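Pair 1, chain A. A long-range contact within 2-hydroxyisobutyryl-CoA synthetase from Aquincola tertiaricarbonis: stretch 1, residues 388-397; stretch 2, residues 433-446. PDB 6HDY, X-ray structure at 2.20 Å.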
# COMPACT_ATOMS: atom_id res chain seq x y z
N ALA A 388 27.12 10.45 -8.77
CA ALA A 388 28.27 9.81 -8.15
C ALA A 388 29.39 10.81 -7.81
O ALA A 388 29.90 10.77 -6.69
CB ALA A 388 28.82 8.71 -9.05
N ALA A 389 29.74 11.71 -8.76
CA ALA A 389 30.81 12.69 -8.58
C ALA A 389 30.47 13.69 -7.48
O ALA A 389 31.31 13.97 -6.63
CB ALA A 389 31.11 13.40 -9.88
N LEU A 390 29.21 14.19 -7.47
CA LEU A 390 28.76 15.15 -6.46
C LEU A 390 28.68 14.58 -5.05
O LEU A 390 29.06 15.27 -4.10
CB LEU A 390 27.41 15.77 -6.85
CG LEU A 390 27.38 16.73 -8.03
CD1 LEU A 390 26.00 17.21 -8.23
CD2 LEU A 390 28.28 17.95 -7.80
N ASN A 391 28.19 13.32 -4.91
CA ASN A 391 28.02 12.64 -3.63
C ASN A 391 29.35 12.30 -2.96
O ASN A 391 29.38 12.01 -1.77
CB ASN A 391 27.09 11.40 -3.74
CG ASN A 391 25.63 11.75 -3.66
OD1 ASN A 391 25.04 11.83 -2.57
ND2 ASN A 391 25.00 12.04 -4.80
N GLN A 392 30.45 12.36 -3.73
CA GLN A 392 31.80 12.09 -3.22
C GLN A 392 32.50 13.36 -2.74
O GLN A 392 33.70 13.34 -2.45
CB GLN A 392 32.63 11.31 -4.26
CG GLN A 392 32.35 9.81 -4.18
CD GLN A 392 33.07 8.99 -5.22
OE1 GLN A 392 33.03 9.28 -6.43
NE2 GLN A 392 33.70 7.91 -4.77
N MET A 393 31.72 14.46 -2.61
CA MET A 393 32.18 15.78 -2.16
C MET A 393 31.54 16.12 -0.80
O MET A 393 30.30 16.08 -0.68
CB MET A 393 31.81 16.87 -3.18
CG MET A 393 32.33 16.62 -4.58
SD MET A 393 32.07 18.07 -5.65
CE MET A 393 33.34 19.23 -4.92
N SER A 394 32.38 16.47 0.20
CA SER A 394 31.95 16.79 1.58
C SER A 394 31.01 18.01 1.68
O SER A 394 30.15 18.03 2.58
CB SER A 394 33.16 16.95 2.51
OG SER A 394 34.14 17.86 2.03
N GLY A 395 31.19 18.98 0.78
CA GLY A 395 30.42 20.23 0.72
C GLY A 395 29.09 20.15 -0.01
O GLY A 395 28.31 21.10 0.04
N TYR A 396 28.83 19.03 -0.71
CA TYR A 396 27.58 18.80 -1.46
C TYR A 396 26.37 18.60 -0.50
O TYR A 396 26.45 17.81 0.44
CB TYR A 396 27.78 17.61 -2.41
CG TYR A 396 26.53 17.13 -3.11
CD1 TYR A 396 25.92 17.90 -4.10
CD2 TYR A 396 25.96 15.90 -2.80
CE1 TYR A 396 24.78 17.44 -4.77
CE2 TYR A 396 24.84 15.43 -3.47
CZ TYR A 396 24.25 16.20 -4.46
OH TYR A 396 23.12 15.77 -5.09
N GLY A 397 25.28 19.34 -0.75
CA GLY A 397 24.06 19.39 0.05
C GLY A 397 23.06 18.26 -0.04
O GLY A 397 22.08 18.25 0.72
N THR A 433 33.59 29.09 -3.18
CA THR A 433 34.66 28.08 -3.19
C THR A 433 34.07 26.68 -3.49
O THR A 433 34.72 25.87 -4.17
CB THR A 433 35.43 28.12 -1.85
OG1 THR A 433 36.03 29.41 -1.69
CG2 THR A 433 36.50 27.03 -1.74
N PHE A 434 32.85 26.40 -2.99
CA PHE A 434 32.22 25.12 -3.25
C PHE A 434 31.73 25.04 -4.71
O PHE A 434 31.99 24.03 -5.37
CB PHE A 434 31.12 24.77 -2.23
CG PHE A 434 30.30 23.58 -2.67
CD1 PHE A 434 30.83 22.30 -2.62
CD2 PHE A 434 29.04 23.76 -3.23
CE1 PHE A 434 30.12 21.21 -3.14
CE2 PHE A 434 28.32 22.67 -3.72
CZ PHE A 434 28.87 21.40 -3.67
N ARG A 435 31.03 26.09 -5.19
CA ARG A 435 30.51 26.22 -6.56
C ARG A 435 31.61 25.95 -7.62
O ARG A 435 31.38 25.17 -8.53
CB ARG A 435 29.88 27.61 -6.79
CG ARG A 435 28.89 27.66 -7.96
CD ARG A 435 28.37 29.06 -8.24
NE ARG A 435 29.45 29.97 -8.64
CZ ARG A 435 29.89 30.10 -9.89
NH1 ARG A 435 29.33 29.42 -10.88
NH2 ARG A 435 30.88 30.94 -10.16
N THR A 436 32.81 26.55 -7.44
CA THR A 436 33.97 26.37 -8.32
C THR A 436 34.55 24.95 -8.21
O THR A 436 34.88 24.34 -9.23
CB THR A 436 35.02 27.48 -8.10
OG1 THR A 436 35.56 27.40 -6.78
CG2 THR A 436 34.47 28.86 -8.36
N GLU A 437 34.66 24.41 -6.98
CA GLU A 437 35.18 23.05 -6.76
C GLU A 437 34.26 21.95 -7.33
O GLU A 437 34.77 20.94 -7.83
CB GLU A 437 35.50 22.81 -5.29
CG GLU A 437 36.99 22.58 -5.04
CD GLU A 437 37.47 21.17 -5.32
OE1 GLU A 437 37.75 20.86 -6.50
OE2 GLU A 437 37.56 20.37 -4.36
N ALA A 438 32.92 22.14 -7.25
CA ALA A 438 31.91 21.22 -7.81
C ALA A 438 32.09 21.20 -9.33
O ALA A 438 32.24 20.12 -9.90
CB ALA A 438 30.50 21.69 -7.45
N SER A 439 32.18 22.39 -9.97
CA SER A 439 32.43 22.59 -11.41
C SER A 439 33.69 21.82 -11.87
O SER A 439 33.58 21.00 -12.77
CB SER A 439 32.57 24.08 -11.73
OG SER A 439 32.94 24.31 -13.07
N HIS A 440 34.83 22.03 -11.19
CA HIS A 440 36.10 21.36 -11.49
C HIS A 440 36.00 19.85 -11.38
O HIS A 440 36.37 19.17 -12.33
CB HIS A 440 37.23 21.89 -10.57
CG HIS A 440 38.56 21.23 -10.78
ND1 HIS A 440 39.48 21.73 -11.70
CD2 HIS A 440 39.11 20.16 -10.15
CE1 HIS A 440 40.55 20.94 -11.61
NE2 HIS A 440 40.37 19.99 -10.69
N ARG A 441 35.51 19.32 -10.24
CA ARG A 441 35.39 17.88 -9.98
C ARG A 441 34.64 17.18 -11.13
O ARG A 441 35.17 16.24 -11.73
CB ARG A 441 34.71 17.61 -8.62
CG ARG A 441 35.36 16.50 -7.78
CD ARG A 441 36.03 17.04 -6.52
NE ARG A 441 35.68 16.29 -5.31
CZ ARG A 441 36.04 16.63 -4.07
NH1 ARG A 441 36.77 17.72 -3.86
NH2 ARG A 441 35.67 15.89 -3.04
N VAL A 442 33.45 17.71 -11.47
CA VAL A 442 32.57 17.23 -12.55
C VAL A 442 33.30 17.27 -13.90
O VAL A 442 33.21 16.30 -14.66
CB VAL A 442 31.23 18.01 -12.52
CG1 VAL A 442 30.36 17.70 -13.74
CG2 VAL A 442 30.46 17.72 -11.24
N GLN A 443 34.07 18.35 -14.17
CA GLN A 443 34.87 18.52 -15.39
C GLN A 443 35.95 17.44 -15.48
O GLN A 443 36.11 16.85 -16.54
CB GLN A 443 35.51 19.92 -15.49
CG GLN A 443 34.52 21.03 -15.83
CD GLN A 443 35.17 22.33 -16.22
OE1 GLN A 443 34.80 23.40 -15.72
NE2 GLN A 443 36.10 22.29 -17.16
N THR A 444 36.66 17.17 -14.38
CA THR A 444 37.72 16.16 -14.30
C THR A 444 37.12 14.75 -14.52
O THR A 444 37.76 13.92 -15.17
CB THR A 444 38.42 16.24 -12.92
OG1 THR A 444 38.60 17.60 -12.55
CG2 THR A 444 39.75 15.49 -12.88
N VAL A 445 35.92 14.50 -13.97
CA VAL A 445 35.25 13.21 -14.05
C VAL A 445 34.77 12.89 -15.47
O VAL A 445 35.14 11.84 -16.02
CB VAL A 445 34.11 13.07 -12.98
CG1 VAL A 445 33.22 11.85 -13.24
CG2 VAL A 445 34.68 12.99 -11.56
N LEU A 446 33.95 13.79 -16.06
CA LEU A 446 33.32 13.63 -17.37
C LEU A 446 34.14 14.11 -18.58
O LEU A 446 33.93 13.61 -19.68
CB LEU A 446 31.94 14.31 -17.37
CG LEU A 446 31.03 14.15 -16.15
CD1 LEU A 446 29.80 15.01 -16.30
CD2 LEU A 446 30.62 12.68 -15.92

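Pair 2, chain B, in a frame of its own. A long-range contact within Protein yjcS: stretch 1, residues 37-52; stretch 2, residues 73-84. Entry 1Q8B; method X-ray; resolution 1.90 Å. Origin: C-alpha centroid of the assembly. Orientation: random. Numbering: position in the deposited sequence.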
# COMPACT_ATOMS: atom_id res chain seq x y z
N LYS B 37 15.52 4.58 7.44
CA LYS B 37 15.05 3.24 7.79
C LYS B 37 14.02 2.82 6.76
O LYS B 37 14.02 1.67 6.30
CB LYS B 37 14.43 3.24 9.19
CG LYS B 37 15.42 3.57 10.31
CD LYS B 37 14.93 3.08 11.66
CE LYS B 37 13.55 3.62 11.99
NZ LYS B 37 12.99 3.01 13.24
N LEU B 38 13.15 3.76 6.38
CA LEU B 38 12.12 3.49 5.38
C LEU B 38 12.79 3.13 4.06
O LEU B 38 12.39 2.18 3.39
CB LEU B 38 11.22 4.71 5.18
CG LEU B 38 10.21 4.58 4.03
CD1 LEU B 38 9.24 3.45 4.31
CD2 LEU B 38 9.47 5.90 3.87
N GLU B 39 13.82 3.90 3.69
CA GLU B 39 14.55 3.67 2.46
C GLU B 39 15.15 2.27 2.45
O GLU B 39 15.10 1.56 1.44
CB GLU B 39 15.67 4.71 2.29
CG GLU B 39 16.67 4.33 1.20
CD GLU B 39 17.56 5.48 0.77
OE1 GLU B 39 18.53 5.23 0.02
OE2 GLU B 39 17.30 6.64 1.16
N GLU B 40 15.71 1.87 3.58
CA GLU B 40 16.32 0.55 3.67
C GLU B 40 15.31 -0.57 3.47
O GLU B 40 15.59 -1.54 2.76
CB GLU B 40 17.00 0.39 5.03
CG GLU B 40 17.90 -0.82 5.06
CD GLU B 40 18.50 -1.05 6.42
OE1 GLU B 40 19.13 -0.10 6.95
OE2 GLU B 40 18.35 -2.17 6.95
N GLU B 41 14.15 -0.44 4.08
CA GLU B 41 13.12 -1.46 3.96
C GLU B 41 12.39 -1.48 2.61
O GLU B 41 12.08 -2.56 2.10
CB GLU B 41 12.10 -1.33 5.11
CG GLU B 41 12.62 -1.80 6.46
CD GLU B 41 13.23 -3.20 6.40
OE1 GLU B 41 12.47 -4.18 6.21
OE2 GLU B 41 14.48 -3.32 6.53
N THR B 42 12.13 -0.31 2.02
CA THR B 42 11.42 -0.31 0.74
C THR B 42 12.31 -0.80 -0.41
O THR B 42 11.79 -1.31 -1.41
CB THR B 42 10.79 1.09 0.39
OG1 THR B 42 11.72 1.90 -0.32
CG2 THR B 42 10.37 1.82 1.64
N ASN B 43 13.63 -0.67 -0.28
CA ASN B 43 14.51 -1.16 -1.34
C ASN B 43 14.49 -2.69 -1.37
O ASN B 43 14.91 -3.30 -2.34
CB ASN B 43 15.95 -0.68 -1.14
CG ASN B 43 16.20 0.67 -1.79
OD1 ASN B 43 16.25 1.70 -1.11
ND2 ASN B 43 16.33 0.68 -3.11
N LYS B 44 13.98 -3.29 -0.30
CA LYS B 44 13.88 -4.74 -0.22
C LYS B 44 12.55 -5.23 -0.79
O LYS B 44 12.38 -6.43 -1.01
CB LYS B 44 14.00 -5.22 1.22
CG LYS B 44 15.33 -4.95 1.90
CD LYS B 44 15.23 -5.35 3.36
CE LYS B 44 16.46 -4.99 4.16
NZ LYS B 44 16.24 -5.26 5.61
N GLU B 45 11.61 -4.32 -1.01
CA GLU B 45 10.32 -4.71 -1.57
C GLU B 45 10.60 -5.25 -2.96
O GLU B 45 11.44 -4.72 -3.69
CB GLU B 45 9.37 -3.52 -1.69
CG GLU B 45 9.06 -2.83 -0.37
CD GLU B 45 8.10 -1.66 -0.54
OE1 GLU B 45 8.00 -0.83 0.39
OE2 GLU B 45 7.44 -1.58 -1.60
N GLU B 46 9.89 -6.32 -3.32
CA GLU B 46 10.07 -6.96 -4.61
C GLU B 46 9.93 -6.02 -5.80
O GLU B 46 10.76 -6.04 -6.71
CB GLU B 46 9.09 -8.12 -4.74
CG GLU B 46 9.74 -9.37 -5.28
CD GLU B 46 10.95 -9.77 -4.47
OE1 GLU B 46 10.80 -9.95 -3.24
OE2 GLU B 46 12.06 -9.90 -5.05
N GLY B 47 8.88 -5.21 -5.80
CA GLY B 47 8.63 -4.30 -6.91
C GLY B 47 9.44 -3.01 -6.96
O GLY B 47 9.28 -2.23 -7.89
N CYS B 48 10.31 -2.79 -5.98
CA CYS B 48 11.12 -1.57 -5.96
C CYS B 48 12.47 -1.70 -6.67
O CYS B 48 13.31 -2.50 -6.29
CB CYS B 48 11.37 -1.15 -4.51
SG CYS B 48 12.29 0.39 -4.34
N ILE B 49 12.66 -0.91 -7.73
CA ILE B 49 13.92 -0.92 -8.46
C ILE B 49 14.87 -0.01 -7.67
O ILE B 49 16.00 -0.38 -7.38
CB ILE B 49 13.75 -0.41 -9.91
CG1 ILE B 49 12.96 -1.43 -10.73
CG2 ILE B 49 15.11 -0.18 -10.56
CD1 ILE B 49 12.58 -0.95 -12.12
N THR B 50 14.40 1.19 -7.32
CA THR B 50 15.21 2.10 -6.51
C THR B 50 14.33 3.04 -5.69
O THR B 50 13.21 3.38 -6.08
CB THR B 50 16.18 2.98 -7.37
OG1 THR B 50 15.44 3.92 -8.16
CG2 THR B 50 17.02 2.13 -8.30
N PHE B 51 14.83 3.44 -4.53
CA PHE B 51 14.14 4.36 -3.64
C PHE B 51 15.23 5.05 -2.85
O PHE B 51 16.03 4.40 -2.18
CB PHE B 51 13.20 3.62 -2.68
CG PHE B 51 12.35 4.54 -1.84
CD1 PHE B 51 11.05 4.87 -2.23
CD2 PHE B 51 12.85 5.09 -0.65
CE1 PHE B 51 10.26 5.73 -1.46
CE2 PHE B 51 12.06 5.96 0.13
CZ PHE B 51 10.77 6.27 -0.27
N HIS B 52 15.27 6.38 -2.93
CA HIS B 52 16.28 7.14 -2.20
C HIS B 52 15.68 8.44 -1.70
O HIS B 52 14.97 9.13 -2.43
CB HIS B 52 17.47 7.42 -3.12
CG HIS B 52 18.63 8.08 -2.43
ND1 HIS B 52 19.24 7.54 -1.32
CD2 HIS B 52 19.29 9.23 -2.71
CE1 HIS B 52 20.24 8.33 -0.95
NE2 HIS B 52 20.29 9.36 -1.77
N GLU B 73 1.41 -0.78 -9.75
CA GLU B 73 0.89 -1.55 -8.62
C GLU B 73 1.92 -1.64 -7.50
O GLU B 73 1.56 -1.66 -6.33
CB GLU B 73 0.48 -2.97 -9.03
CG GLU B 73 -0.45 -3.04 -10.22
CD GLU B 73 0.32 -3.12 -11.53
OE1 GLU B 73 1.02 -4.13 -11.74
OE2 GLU B 73 0.22 -2.16 -12.34
N ALA B 74 3.20 -1.70 -7.87
CA ALA B 74 4.26 -1.78 -6.88
C ALA B 74 4.19 -0.58 -5.93
O ALA B 74 4.46 -0.71 -4.73
CB ALA B 74 5.62 -1.84 -7.57
N VAL B 75 3.82 0.58 -6.46
CA VAL B 75 3.70 1.79 -5.66
C VAL B 75 2.58 1.63 -4.65
O VAL B 75 2.73 1.97 -3.48
CB VAL B 75 3.39 3.04 -6.54
CG1 VAL B 75 3.23 4.27 -5.67
CG2 VAL B 75 4.50 3.26 -7.55
N LYS B 76 1.44 1.11 -5.10
CA LYS B 76 0.30 0.89 -4.23
C LYS B 76 0.63 -0.16 -3.17
O LYS B 76 0.30 0.00 -2.00
CB LYS B 76 -0.92 0.48 -5.06
CG LYS B 76 -1.48 1.66 -5.84
CD LYS B 76 -2.56 1.28 -6.84
CE LYS B 76 -3.10 2.53 -7.53
NZ LYS B 76 -4.02 2.21 -8.66
N ILE B 77 1.30 -1.24 -3.59
CA ILE B 77 1.70 -2.30 -2.66
C ILE B 77 2.61 -1.69 -1.59
O ILE B 77 2.51 -2.02 -0.40
CB ILE B 77 2.45 -3.44 -3.39
CG1 ILE B 77 1.45 -4.30 -4.16
CG2 ILE B 77 3.22 -4.29 -2.40
CD1 ILE B 77 2.08 -5.34 -5.05
N HIS B 78 3.49 -0.80 -2.02
CA HIS B 78 4.41 -0.10 -1.13
C HIS B 78 3.67 0.56 0.04
O HIS B 78 4.12 0.50 1.18
CB HIS B 78 5.17 0.97 -1.92
CG HIS B 78 5.89 1.98 -1.07
ND1 HIS B 78 6.86 1.63 -0.16
CD2 HIS B 78 5.79 3.33 -1.02
CE1 HIS B 78 7.34 2.73 0.41
NE2 HIS B 78 6.70 3.77 -0.09
N PHE B 79 2.53 1.19 -0.25
CA PHE B 79 1.79 1.88 0.80
C PHE B 79 0.97 0.97 1.70
O PHE B 79 0.31 1.46 2.62
CB PHE B 79 0.90 2.97 0.20
CG PHE B 79 1.67 4.11 -0.37
CD1 PHE B 79 1.88 4.21 -1.74
CD2 PHE B 79 2.26 5.05 0.47
CE1 PHE B 79 2.67 5.24 -2.26
CE2 PHE B 79 3.05 6.08 -0.05
CZ PHE B 79 3.26 6.17 -1.42
N THR B 80 1.00 -0.34 1.44
CA THR B 80 0.27 -1.28 2.29
C THR B 80 1.27 -1.90 3.28
O THR B 80 0.88 -2.47 4.29
CB THR B 80 -0.39 -2.41 1.49
OG1 THR B 80 0.62 -3.30 0.99
CG2 THR B 80 -1.19 -1.85 0.34
N LYS B 81 2.56 -1.77 2.97
CA LYS B 81 3.61 -2.32 3.83
C LYS B 81 3.59 -1.62 5.18
O LYS B 81 3.35 -0.41 5.25
CB LYS B 81 4.98 -2.10 3.19
CG LYS B 81 5.12 -2.65 1.78
CD LYS B 81 4.96 -4.15 1.75
CE LYS B 81 5.31 -4.69 0.39
NZ LYS B 81 5.12 -6.16 0.31
N LYS B 82 3.85 -2.37 6.24
CA LYS B 82 3.86 -1.80 7.58
C LYS B 82 4.98 -0.78 7.78
O LYS B 82 4.79 0.20 8.49
CB LYS B 82 3.99 -2.90 8.63
CG LYS B 82 4.07 -2.34 10.04
CD LYS B 82 4.42 -3.40 11.08
CE LYS B 82 4.47 -2.76 12.47
NZ LYS B 82 3.16 -2.11 12.78
N HIS B 83 6.14 -1.01 7.17
CA HIS B 83 7.25 -0.08 7.33
C HIS B 83 6.91 1.28 6.72
O HIS B 83 7.41 2.31 7.17
CB HIS B 83 8.56 -0.63 6.74
CG HIS B 83 8.48 -1.04 5.30
ND1 HIS B 83 8.58 -2.35 4.89
CD2 HIS B 83 8.36 -0.31 4.16
CE1 HIS B 83 8.52 -2.41 3.57
NE2 HIS B 83 8.38 -1.18 3.11
N THR B 84 6.05 1.27 5.71
CA THR B 84 5.64 2.51 5.08
C THR B 84 4.61 3.20 5.97
O THR B 84 4.74 4.37 6.29
CB THR B 84 5.02 2.25 3.71
OG1 THR B 84 5.98 1.59 2.88
CG2 THR B 84 4.62 3.55 3.05
O HOH W 1 10.07 -4.18 6.51
O HOH W 2 6.38 -2.42 -3.87

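The same backbone arrangement can be filled with quite different chemistry, and these two pairs make a compact example. In both, a helix is followed by a type I beta turn, A:Met393 to A:Tyr396 in pair 1 and B:Glu45 to B:Cys48 in pair 2, and this segment packs against a second, helical stretch. Fourteen central residues superpose with an RMSD of 0.9 Å. The turns coincide position by position: A:Met393 falls on B:Glu45, A:Ser394 on B:Glu46, A:Gly395 on B:Gly47 and A:Tyr396 on B:Cys48. Across the contact, A:Phe434 matches B:Ala74, A:Ala438 matches B:His78 and A:Arg441 matches B:Lys81. The helices are not equivalent throughout, for pair 1 keeps one continuous helix where pair 2 breaks after B:His78 and starts another helix at B:Lys82.

The shared glycine is the most conspicuous common feature. In each pair a CB at this position would point toward the partner and clash: an ideal CB on A:Gly395 would lie 2.9 Å from A:Phe434 CD1, and one on B:Gly47 2.7 Å from B:Ala74 CB. Without that atom the turn can settle closely on the helix. In pair 1 it meets an aromatic ring, with A:Gly395 O over one face of A:Phe434 and A:Gly395 C 3.5 Å from A:Phe434 CE1. In pair 2 the matching residue, B:Ala74, offers only a methyl group, and the backbones come nearer: the CA atoms of B:Gly47 and B:Ala74 are 5.0 Å apart, against 6.6 Å for A:Gly395 and A:Phe434.

The first residue of the turn shows the principle most clearly. A:Met393 and B:Glu45 both point toward the partner with chi1 m and chi2 t, yet one is apolar and the other charged. A:Met393 lays its flexible thioether along the helix, its SD 4.3 Å from A:Ala438 CB and its CE 4.2 Å from A:Phe434 CE1. Its CG also lies over one face of the A:Arg441 guanidinium, so the arginine covers it while A:Arg441 NH2 donates a hydrogen bond to A:Gln392 O (3.3 Å).

A carboxylate in this buried place needs polar partners, and pair 2 supplies them. B:Glu45 OE1 accepts two nearly straight hydrogen bonds, from B:His78 ND1 and from B:His83 NE2, each 2.8 Å long. The other oxygen, B:Glu45 OE2, reaches B:Ala74 O through a water that donates to both. Thus the position of small A:Ala438 is taken by an imidazole that donates a hydrogen bond to the glutamate.

Three residues earlier, A:Leu390 and B:Thr42 coincide. A:Leu390 CD2 packs 4.1 Å from A:Val442 CG2, whereas B:Thr42 CG2 sits 3.4 Å from B:His78 CE1, at the edge of that ring. B:His83, itself without a counterpart, is packed on one face by B:Glu41 CB. On closely matching backbones, pair 1 is mostly apolar packing edged by one arginine hydrogen bond, while pair 2 centres on a buried glutamate that accepts from two histidines.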